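Split-soret cytochrome C (Desulfovibrio desulfuricans, PDB 1H21) is a dimeric dihaem cytochrome that carries electrons, may take part in sulfate reduction, and probably also holds a [2Fe-2S] cluster in each subunit. Local coordinates at residues L112-E117 with F196-P201. Residues are numbered along the deposited sequence; the frame is centred on the assembly and turned at random.
Sequences LFRWYE and FKSTFP
One face of the Phe-200 ring lies on the backbone of Trp-115: Trp-115 CA sits over that face, 3.8 Å from the ring centroid and shifted toward the rim, a CH-pi contact. The outer end of the same ring meets the indole at its edge, near the indole plane, with Phe-200 CZ 3.7 Å from Trp-115 CD1. The planes of the Trp-115 five-membered ring and the Phe-200 ring are turned 82° apart, and Trp-115 CB also touches Phe-200 CE1 and CZ. Trp-115 CG is anti to its backbone N (chi1 162°); the far end of the indole leads away from the loop, and Lys-181 of helix 165-192 makes a cation-pi contact with the ring.

At the base of the Phe-200 side chain, Arg-114 CB packs on Phe-200 CB at 3.8 Å. From there the Arg-114 chain runs extended from CG to NE, passing CD by the Pro-201 carbonyl. Arg-114 NH1 then donates to Phe-200 O at 2.8 Å, with an N-H...O angle of 159°. This oxygen lies at the guanidinium edge, and the donor lies in the carbonyl plane. Ser-198 OG gives Phe-200 O a second, longer bond of 3.2 Å, tilted from that plane, so two side chains grip one loop carbonyl. Trp-82 of the second subunit packs against Arg-114, linking the contact to the dimer interface.

The Arg-114 side chain is about 10 Å from a bound haem c. The arrangement is surface loop-on-helix packing: residues 196-201, in the linker between helices 165-192 and 204-213, pack against helix 102-118, with Phe-200 and the Arg-114 bond among the ties.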
# COMPACT_ATOMS: atom_id res chain seq x y z
N LEU A 112 -3.51 -9.88 10.92
CA LEU A 112 -4.25 -9.75 9.68
C LEU A 112 -3.41 -10.20 8.48
O LEU A 112 -3.85 -11.03 7.69
CB LEU A 112 -4.72 -8.30 9.51
CG LEU A 112 -5.51 -8.00 8.25
CD1 LEU A 112 -6.75 -8.90 8.20
CD2 LEU A 112 -5.87 -6.51 8.27
N PHE A 113 -2.17 -9.69 8.39
CA PHE A 113 -1.25 -10.02 7.29
C PHE A 113 -0.72 -11.47 7.29
O PHE A 113 -0.70 -12.11 6.24
CB PHE A 113 -0.10 -9.01 7.23
CG PHE A 113 -0.50 -7.66 6.68
CD1 PHE A 113 -1.84 -7.28 6.59
CD2 PHE A 113 0.47 -6.76 6.26
CE1 PHE A 113 -2.21 -6.03 6.10
CE2 PHE A 113 0.11 -5.50 5.77
CZ PHE A 113 -1.23 -5.14 5.69
N ARG A 114 -0.27 -11.99 8.44
CA ARG A 114 0.23 -13.38 8.54
C ARG A 114 -0.90 -14.36 8.23
O ARG A 114 -0.70 -15.39 7.58
CB ARG A 114 0.79 -13.65 9.93
CG ARG A 114 2.08 -12.92 10.19
CD ARG A 114 2.56 -13.05 11.62
NE ARG A 114 3.69 -12.15 11.86
CZ ARG A 114 4.15 -11.80 13.06
NH1 ARG A 114 3.59 -12.26 14.18
NH2 ARG A 114 5.21 -11.00 13.14
N TRP A 115 -2.11 -14.01 8.66
CA TRP A 115 -3.27 -14.84 8.43
C TRP A 115 -3.48 -14.96 6.93
O TRP A 115 -3.65 -16.07 6.41
CB TRP A 115 -4.49 -14.22 9.11
CG TRP A 115 -5.82 -14.73 8.60
CD1 TRP A 115 -6.45 -15.89 8.96
CD2 TRP A 115 -6.66 -14.10 7.62
NE1 TRP A 115 -7.63 -16.03 8.25
CE2 TRP A 115 -7.78 -14.95 7.42
CE3 TRP A 115 -6.57 -12.92 6.88
CZ2 TRP A 115 -8.79 -14.64 6.53
CZ3 TRP A 115 -7.58 -12.61 5.99
CH2 TRP A 115 -8.68 -13.47 5.82
N TYR A 116 -3.44 -13.81 6.26
CA TYR A 116 -3.64 -13.75 4.81
C TYR A 116 -2.64 -14.60 4.04
O TYR A 116 -3.03 -15.35 3.13
CB TYR A 116 -3.59 -12.30 4.29
CG TYR A 116 -3.92 -12.20 2.82
CD1 TYR A 116 -5.23 -12.08 2.39
CD2 TYR A 116 -2.91 -12.26 1.86
CE1 TYR A 116 -5.54 -12.02 1.04
CE2 TYR A 116 -3.20 -12.20 0.51
CZ TYR A 116 -4.52 -12.08 0.10
OH TYR A 116 -4.83 -12.04 -1.24
N GLU A 117 -1.36 -14.52 4.40
CA GLU A 117 -0.34 -15.31 3.72
C GLU A 117 -0.58 -16.83 3.75
O GLU A 117 -0.35 -17.52 2.75
CB GLU A 117 1.04 -15.04 4.32
CG GLU A 117 1.59 -13.62 4.21
CD GLU A 117 3.00 -13.52 4.81
OE1 GLU A 117 3.33 -14.33 5.71
OE2 GLU A 117 3.79 -12.66 4.36
N PHE A 196 -3.82 -6.99 23.95
CA PHE A 196 -3.91 -7.64 22.64
C PHE A 196 -2.60 -8.23 22.15
O PHE A 196 -1.54 -7.60 22.22
CB PHE A 196 -4.44 -6.65 21.60
CG PHE A 196 -4.64 -7.25 20.25
CD1 PHE A 196 -5.91 -7.68 19.85
CD2 PHE A 196 -3.57 -7.40 19.36
CE1 PHE A 196 -6.12 -8.24 18.59
CE2 PHE A 196 -3.76 -7.96 18.08
CZ PHE A 196 -5.03 -8.39 17.71
N LYS A 197 -2.69 -9.44 21.63
CA LYS A 197 -1.52 -10.13 21.11
C LYS A 197 -1.95 -10.83 19.83
O LYS A 197 -3.11 -11.21 19.67
CB LYS A 197 -0.98 -11.15 22.14
CG LYS A 197 -0.15 -10.54 23.29
N SER A 198 -1.04 -10.92 18.88
CA SER A 198 -1.33 -11.59 17.63
C SER A 198 -1.39 -13.11 17.88
O SER A 198 -0.56 -13.66 18.60
CB SER A 198 -0.24 -11.26 16.60
OG SER A 198 -0.45 -11.97 15.38
N THR A 199 -2.35 -13.78 17.26
CA THR A 199 -2.49 -15.22 17.40
C THR A 199 -1.63 -15.96 16.36
O THR A 199 -1.55 -17.19 16.37
CB THR A 199 -3.94 -15.64 17.24
OG1 THR A 199 -4.38 -15.28 15.94
CG2 THR A 199 -4.80 -14.95 18.26
N PHE A 200 -1.08 -15.22 15.41
CA PHE A 200 -0.22 -15.81 14.39
C PHE A 200 1.23 -15.46 14.69
O PHE A 200 1.64 -14.29 14.62
CB PHE A 200 -0.58 -15.31 13.01
CG PHE A 200 -1.72 -16.03 12.39
CD1 PHE A 200 -3.02 -15.74 12.75
CD2 PHE A 200 -1.50 -16.97 11.39
CE1 PHE A 200 -4.09 -16.36 12.12
CE2 PHE A 200 -2.57 -17.60 10.76
CZ PHE A 200 -3.86 -17.29 11.12
N PRO A 201 2.03 -16.46 15.04
CA PRO A 201 3.45 -16.26 15.36
C PRO A 201 4.24 -15.72 14.16
O PRO A 201 3.75 -15.70 13.02
CB PRO A 201 3.90 -17.67 15.75
CG PRO A 201 3.00 -18.56 14.91
CD PRO A 201 1.67 -17.90 15.04